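Local structure of aromatic amino acid aminotransferase I (Candida albicans WO-1, 6HNU) at residues D157-E162 with Q176-V181; G391-V396 with F461-Y466. The protein probably catalyses the pyridoxal-phosphate-dependent transfer of the amino group of aromatic amino acids to 2-oxoglutarate, giving aromatic oxo-acids and L-glutamate. All coordinates share one frame; numbering follows the deposited sequence.

The two contacts sit in different sheets and follow one another along the chain, contact 1 closing before contact 2 opens. Contact 1 (157-162 with 176-181) joins two neighbouring parallel strands of the large mixed sheet, separated in sequence by little more than helix 167-175. Contact 2 (391-396 with 461-466) joins strands 393-399 and 459-465, the central pair of the antiparallel sheet in the C-terminal part. The centres of contact 1 and contact 2 lie about 25 Å apart, and the nearest atoms of contact 1 and contact 2 about 10 Å, without touching. The first thus builds the sheet of the cofactor-binding domain, whereas the second lies beside the bound phenylalanine and meets the second subunit.

Contact 1 of 2, residues D157-E162 with Q176-V181; sequences DTILVE and QGVNTV
The flat groups that pair D157, I159 and V161 with N179 and V181 are backbone peptides, meeting N-H to C=O rather than face on face. N179 N donates to D157 O at 2.9 Å, and I159 N returns a nearly straight bond to N179 O (2.8 Å, 172° at the hydrogen). V181 N then binds I159 O. The last bond, V161 N to V181 O at 3.1 Å, approaches 32° off the carbonyl plane. The side chains of N179 and T158 cross at about a right angle, N179 CB lying 3.6 Å from T158 OG1.

T158, L160, N179 and V181 share one face of the sheet. Here T158 turns CG2 anti to its backbone N, which carries this methyl to V181 CG2 at 3.6 Å. The other methyl of V181, CG1, lies alongside L160 CD2 at 4.0 Å; the two methyls of V181 thus each meet a different residue of the neighbouring strand. On the opposite face, I159 places CG1 between its backbone N and carbonyl carbon (chi1 63°), close to N179 O, while its CG2 meets V178 CG1 at 3.9 Å. I159 and T180 run side by side, and both methyls of V161 pack on T180, with V161 CG1 4.0 Å from T180 CB. W145 and L149 of helix 141-152 also pack on I159.

Helix 167-175 ends in a Schellman motif with G177, at positive phi, as its C-prime residue, and the chain passes from there into the second strand. Strand, helix and adjacent parallel strand make a beta-alpha-beta unit in the large sheet characteristic of fold-type I PLP enzymes; F166, a cofactor-binding residue, lies in its connection just before the helix.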
loop_
_atom_site.group_PDB
_atom_site.type_symbol
_atom_site.label_atom_id
_atom_site.label_comp_id
_atom_site.label_asym_id
_atom_site.label_seq_id
_atom_site.Cartn_x
_atom_site.Cartn_y
_atom_site.Cartn_z
ATOM N N ASP B 157 11.337 -20.769 -6.273
ATOM C CA ASP B 157 10.155 -21.612 -5.951
ATOM C C ASP B 157 9.199 -21.603 -7.160
ATOM O O ASP B 157 9.320 -20.752 -8.061
ATOM C CB ASP B 157 9.414 -21.168 -4.682
ATOM C CG ASP B 157 10.105 -21.451 -3.358
ATOM O OD1 ASP B 157 11.078 -22.227 -3.343
ATOM O OD2 ASP B 157 9.627 -20.904 -2.325
ATOM N N THR B 158 8.277 -22.552 -7.187
ATOM C CA THR B 158 7.216 -22.656 -8.209
ATOM C C THR B 158 5.855 -22.437 -7.571
ATOM O O THR B 158 5.582 -22.983 -6.464
ATOM C CB THR B 158 7.275 -24.019 -8.917
ATOM O OG1 THR B 158 8.488 -23.994 -9.660
ATOM C CG2 THR B 158 6.128 -24.250 -9.878
ATOM N N ILE B 159 5.008 -21.734 -8.307
ATOM C CA ILE B 159 3.527 -21.737 -8.099
ATOM C C ILE B 159 2.833 -22.269 -9.352
ATOM O O ILE B 159 3.413 -22.177 -10.479
ATOM C CB ILE B 159 3.027 -20.334 -7.722
ATOM C CG1 ILE B 159 3.269 -19.303 -8.826
ATOM C CG2 ILE B 159 3.676 -19.951 -6.415
ATOM C CD1 ILE B 159 2.480 -18.021 -8.637
ATOM N N LEU B 160 1.618 -22.792 -9.176
ATOM C CA LEU B 160 0.755 -23.148 -10.311
ATOM C C LEU B 160 -0.173 -21.962 -10.553
ATOM O O LEU B 160 -0.696 -21.394 -9.542
ATOM C CB LEU B 160 -0.027 -24.429 -10.015
ATOM C CG LEU B 160 0.828 -25.632 -9.594
ATOM C CD1 LEU B 160 -0.068 -26.777 -9.206
ATOM C CD2 LEU B 160 1.755 -26.015 -10.723
ATOM N N VAL B 161 -0.339 -21.614 -11.830
ATOM C CA VAL B 161 -1.269 -20.547 -12.297
ATOM C C VAL B 161 -2.127 -21.125 -13.416
ATOM O O VAL B 161 -1.666 -22.062 -14.082
ATOM C CB VAL B 161 -0.544 -19.270 -12.749
ATOM C CG1 VAL B 161 0.360 -18.683 -11.655
ATOM C CG2 VAL B 161 0.272 -19.495 -14.024
ATOM N N GLU B 162 -3.314 -20.536 -13.633
ATOM C CA GLU B 162 -4.168 -20.804 -14.807
ATOM C C GLU B 162 -3.345 -20.508 -16.069
ATOM O O GLU B 162 -2.623 -19.503 -16.099
ATOM C CB GLU B 162 -5.485 -20.037 -14.687
ATOM C CG GLU B 162 -6.318 -20.619 -13.562
ATOM C CD GLU B 162 -7.329 -19.711 -12.891
ATOM O OE1 GLU B 162 -7.058 -18.511 -12.764
ATOM O OE2 GLU B 162 -8.340 -20.262 -12.419
ATOM N N GLN B 176 9.681 -11.406 -8.272
ATOM C CA GLN B 176 10.188 -12.100 -7.076
ATOM C C GLN B 176 10.932 -13.389 -7.458
ATOM O O GLN B 176 11.310 -14.112 -6.546
ATOM C CB GLN B 176 9.017 -12.330 -6.145
ATOM C CG GLN B 176 8.411 -11.010 -5.710
ATOM C CD GLN B 176 7.309 -11.214 -4.722
ATOM O OE1 GLN B 176 7.350 -12.108 -3.863
ATOM N NE2 GLN B 176 6.305 -10.358 -4.848
ATOM N N GLY B 177 11.204 -13.610 -8.741
ATOM C CA GLY B 177 11.887 -14.821 -9.231
ATOM C C GLY B 177 11.081 -16.085 -8.983
ATOM O O GLY B 177 11.693 -17.152 -8.788
ATOM N N VAL B 178 9.746 -15.994 -8.930
ATOM C CA VAL B 178 8.889 -17.179 -8.675
ATOM C C VAL B 178 8.399 -17.704 -10.013
ATOM O O VAL B 178 7.806 -16.918 -10.770
ATOM C CB VAL B 178 7.755 -16.841 -7.702
ATOM C CG1 VAL B 178 6.860 -18.046 -7.463
ATOM C CG2 VAL B 178 8.351 -16.289 -6.412
ATOM N N ASN B 179 8.708 -18.974 -10.283
ATOM C CA ASN B 179 8.275 -19.708 -11.503
ATOM C C ASN B 179 6.744 -19.876 -11.498
ATOM O O ASN B 179 6.176 -20.335 -10.478
ATOM C CB ASN B 179 8.998 -21.050 -11.587
ATOM C CG ASN B 179 10.502 -20.873 -11.615
ATOM O OD1 ASN B 179 11.214 -21.356 -10.722
ATOM N ND2 ASN B 179 10.985 -20.182 -12.614
ATOM N N THR B 180 6.095 -19.506 -12.603
ATOM C CA THR B 180 4.633 -19.699 -12.815
ATOM C C THR B 180 4.405 -20.826 -13.814
ATOM O O THR B 180 4.421 -20.535 -15.052
ATOM C CB THR B 180 4.017 -18.374 -13.249
ATOM O OG1 THR B 180 4.600 -17.963 -14.487
ATOM C CG2 THR B 180 4.286 -17.306 -12.216
ATOM N N VAL B 181 4.173 -22.032 -13.306
ATOM C CA VAL B 181 3.887 -23.221 -14.156
ATOM C C VAL B 181 2.406 -23.210 -14.499
ATOM O O VAL B 181 1.578 -23.222 -13.589
ATOM C CB VAL B 181 4.334 -24.516 -13.474
ATOM C CG1 VAL B 181 3.797 -25.751 -14.168
ATOM C CG2 VAL B 181 5.853 -24.568 -13.415
#

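Contact 2 of 2, residues G391-V396 with F461-Y466; sequences GMFFTV and FFRGTY
R463 lays its side chain across the ring of F393, with the guanidinium and ring planes only 11° apart. Its CD makes a CH-pi contact 3.9 Å from the F393 ring centroid, and the guanidinium carries on over the ring's rim, R463 CZ standing 3.5 Å from F393 CE1. M392 CG covers the opposite face of that ring near its centre, while G464 O lies at the edge, in plane. The bend of R463 at chi3 (77°) takes its tip to N218 through NH1 and to G44 O of the second subunit through NH2.

On the other side of the sheet the ring of F394 is folded back over its cross-strand partner, CG set between the backbone N and the carbonyl carbon. The ring lies flat on G464, whose CA is 3.7 Å from the F394 ring centroid; with no CB on G464, the ring can settle directly on the backbone. Next to it F394 CD2 touches Y466 CD2 at 3.7 Å. The Y466 ring has M392 O over its centre, and its hydroxyl reaches back to the start of the other segment: Y466 OH donates to G391 O at 2.7 Å, arriving 58° out of the carbonyl plane. Y466 N also binds M392 O, at 3.2 Å. At the far end, T395 CG2 lies 3.7 Å from F461 CD2, the two side chains crossing obliquely.

Two hydrogen-bonded pairs, F394 with G464 and V396 with F462, define the antiparallel register. The cross-strand aromatic-glycine pair belongs to the sheet's helix-covered side; the F393-R463 side faces the active site, close to the bound phenylalanine, and R463, bonded to N218, probably corresponds to the arginine that holds the substrate carboxylate in other class I aminotransferases.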
loop_
_atom_site.group_PDB
_atom_site.type_symbol
_atom_site.label_atom_id
_atom_site.label_comp_id
_atom_site.label_asym_id
_atom_site.label_seq_id
_atom_site.Cartn_x
_atom_site.Cartn_y
_atom_site.Cartn_z
ATOM N N GLY B 391 -18.670 -12.594 -13.702
ATOM C CA GLY B 391 -17.549 -11.729 -14.095
ATOM C C GLY B 391 -17.927 -10.654 -15.089
ATOM O O GLY B 391 -19.141 -10.472 -15.387
ATOM N N MET B 392 -16.913 -9.923 -15.560
ATOM C CA MET B 392 -17.091 -8.773 -16.465
ATOM C C MET B 392 -16.629 -9.140 -17.878
ATOM O O MET B 392 -16.829 -8.321 -18.771
ATOM C CB MET B 392 -16.370 -7.524 -15.954
ATOM C CG MET B 392 -14.886 -7.685 -15.740
ATOM S SD MET B 392 -14.136 -6.120 -15.320
ATOM C CE MET B 392 -15.223 -5.522 -14.031
ATOM N N PHE B 393 -16.121 -10.338 -18.085
ATOM C CA PHE B 393 -15.472 -10.709 -19.369
ATOM C C PHE B 393 -16.261 -11.768 -20.116
ATOM O O PHE B 393 -16.865 -12.682 -19.530
ATOM C CB PHE B 393 -14.063 -11.234 -19.112
ATOM C CG PHE B 393 -13.184 -10.224 -18.423
ATOM C CD1 PHE B 393 -12.874 -9.023 -19.033
ATOM C CD2 PHE B 393 -12.618 -10.512 -17.181
ATOM C CE1 PHE B 393 -12.024 -8.112 -18.413
ATOM C CE2 PHE B 393 -11.779 -9.595 -16.571
ATOM C CZ PHE B 393 -11.512 -8.392 -17.168
ATOM N N PHE B 394 -16.218 -11.644 -21.440
ATOM C CA PHE B 394 -16.702 -12.671 -22.386
ATOM C C PHE B 394 -15.536 -13.029 -23.310
ATOM O O PHE B 394 -14.616 -12.240 -23.437
ATOM C CB PHE B 394 -17.912 -12.148 -23.172
ATOM C CG PHE B 394 -17.670 -10.995 -24.105
ATOM C CD1 PHE B 394 -17.300 -11.222 -25.422
ATOM C CD2 PHE B 394 -17.807 -9.689 -23.677
ATOM C CE1 PHE B 394 -17.075 -10.158 -26.270
ATOM C CE2 PHE B 394 -17.583 -8.627 -24.532
ATOM C CZ PHE B 394 -17.211 -8.864 -25.834
ATOM N N THR B 395 -15.536 -14.225 -23.855
ATOM C CA THR B 395 -14.536 -14.613 -24.878
ATOM C C THR B 395 -15.219 -15.135 -26.141
ATOM O O THR B 395 -16.312 -15.743 -26.056
ATOM C CB THR B 395 -13.518 -15.593 -24.318
ATOM O OG1 THR B 395 -14.199 -16.753 -23.832
ATOM C CG2 THR B 395 -12.685 -14.918 -23.256
ATOM N N VAL B 396 -14.567 -14.863 -27.279
ATOM C CA VAL B 396 -14.890 -15.514 -28.570
ATOM C C VAL B 396 -13.693 -16.367 -28.965
ATOM O O VAL B 396 -12.611 -15.803 -29.034
ATOM C CB VAL B 396 -15.189 -14.467 -29.636
ATOM C CG1 VAL B 396 -15.533 -15.143 -30.950
ATOM C CG2 VAL B 396 -16.289 -13.533 -29.190
ATOM N N PHE B 461 -8.373 -17.006 -29.066
ATOM C CA PHE B 461 -9.541 -16.283 -28.544
ATOM C C PHE B 461 -9.205 -14.827 -28.324
ATOM O O PHE B 461 -8.024 -14.468 -28.276
ATOM C CB PHE B 461 -10.047 -16.978 -27.280
ATOM C CG PHE B 461 -9.216 -16.776 -26.038
ATOM C CD1 PHE B 461 -8.068 -17.523 -25.850
ATOM C CD2 PHE B 461 -9.636 -15.900 -25.036
ATOM C CE1 PHE B 461 -7.328 -17.415 -24.678
ATOM C CE2 PHE B 461 -8.868 -15.755 -23.877
ATOM C CZ PHE B 461 -7.725 -16.528 -23.703
ATOM N N PHE B 462 -10.276 -14.053 -28.155
ATOM C CA PHE B 462 -10.273 -12.651 -27.763
ATOM C C PHE B 462 -11.099 -12.508 -26.489
ATOM O O PHE B 462 -12.134 -13.178 -26.346
ATOM C CB PHE B 462 -10.847 -11.772 -28.863
ATOM C CG PHE B 462 -9.911 -11.665 -30.033
ATOM C CD1 PHE B 462 -9.816 -12.693 -30.950
ATOM C CD2 PHE B 462 -9.033 -10.598 -30.136
ATOM C CE1 PHE B 462 -8.922 -12.601 -32.007
ATOM C CE2 PHE B 462 -8.139 -10.515 -31.196
ATOM C CZ PHE B 462 -8.088 -11.524 -32.117
ATOM N N ARG B 463 -10.612 -11.625 -25.628
ATOM C CA ARG B 463 -11.316 -11.180 -24.404
ATOM C C ARG B 463 -11.983 -9.840 -24.669
ATOM O O ARG B 463 -11.324 -8.888 -25.098
ATOM C CB ARG B 463 -10.360 -11.063 -23.218
ATOM C CG ARG B 463 -11.092 -10.771 -21.916
ATOM C CD ARG B 463 -10.169 -10.265 -20.843
ATOM N NE ARG B 463 -9.813 -8.880 -21.017
ATOM C CZ ARG B 463 -8.992 -8.216 -20.252
ATOM N NH1 ARG B 463 -8.438 -8.819 -19.207
ATOM N NH2 ARG B 463 -8.753 -6.943 -20.523
ATOM N N GLY B 464 -13.252 -9.758 -24.296
ATOM C CA GLY B 464 -14.052 -8.542 -24.298
ATOM C C GLY B 464 -14.641 -8.361 -22.913
ATOM O O GLY B 464 -14.699 -9.360 -22.178
ATOM N N THR B 465 -14.995 -7.135 -22.598
ATOM C CA THR B 465 -15.765 -6.748 -21.390
ATOM C C THR B 465 -17.113 -6.160 -21.822
ATOM O O THR B 465 -17.151 -5.408 -22.800
ATOM C CB THR B 465 -15.013 -5.757 -20.492
ATOM O OG1 THR B 465 -15.913 -5.419 -19.421
ATOM C CG2 THR B 465 -14.547 -4.481 -21.152
ATOM N N TYR B 466 -18.166 -6.460 -21.062
ATOM C CA TYR B 466 -19.502 -5.817 -21.198
ATOM C C TYR B 466 -19.712 -4.799 -20.067
ATOM O O TYR B 466 -20.801 -4.249 -19.987
ATOM C CB TYR B 466 -20.607 -6.874 -21.261
ATOM C CG TYR B 466 -20.445 -8.056 -20.335
ATOM C CD1 TYR B 466 -20.661 -7.934 -18.970
ATOM C CD2 TYR B 466 -20.080 -9.296 -20.815
ATOM C CE1 TYR B 466 -20.503 -9.023 -18.133
ATOM C CE2 TYR B 466 -19.942 -10.408 -20.001
ATOM C CZ TYR B 466 -20.156 -10.253 -18.636
ATOM O OH TYR B 466 -19.970 -11.299 -17.802
#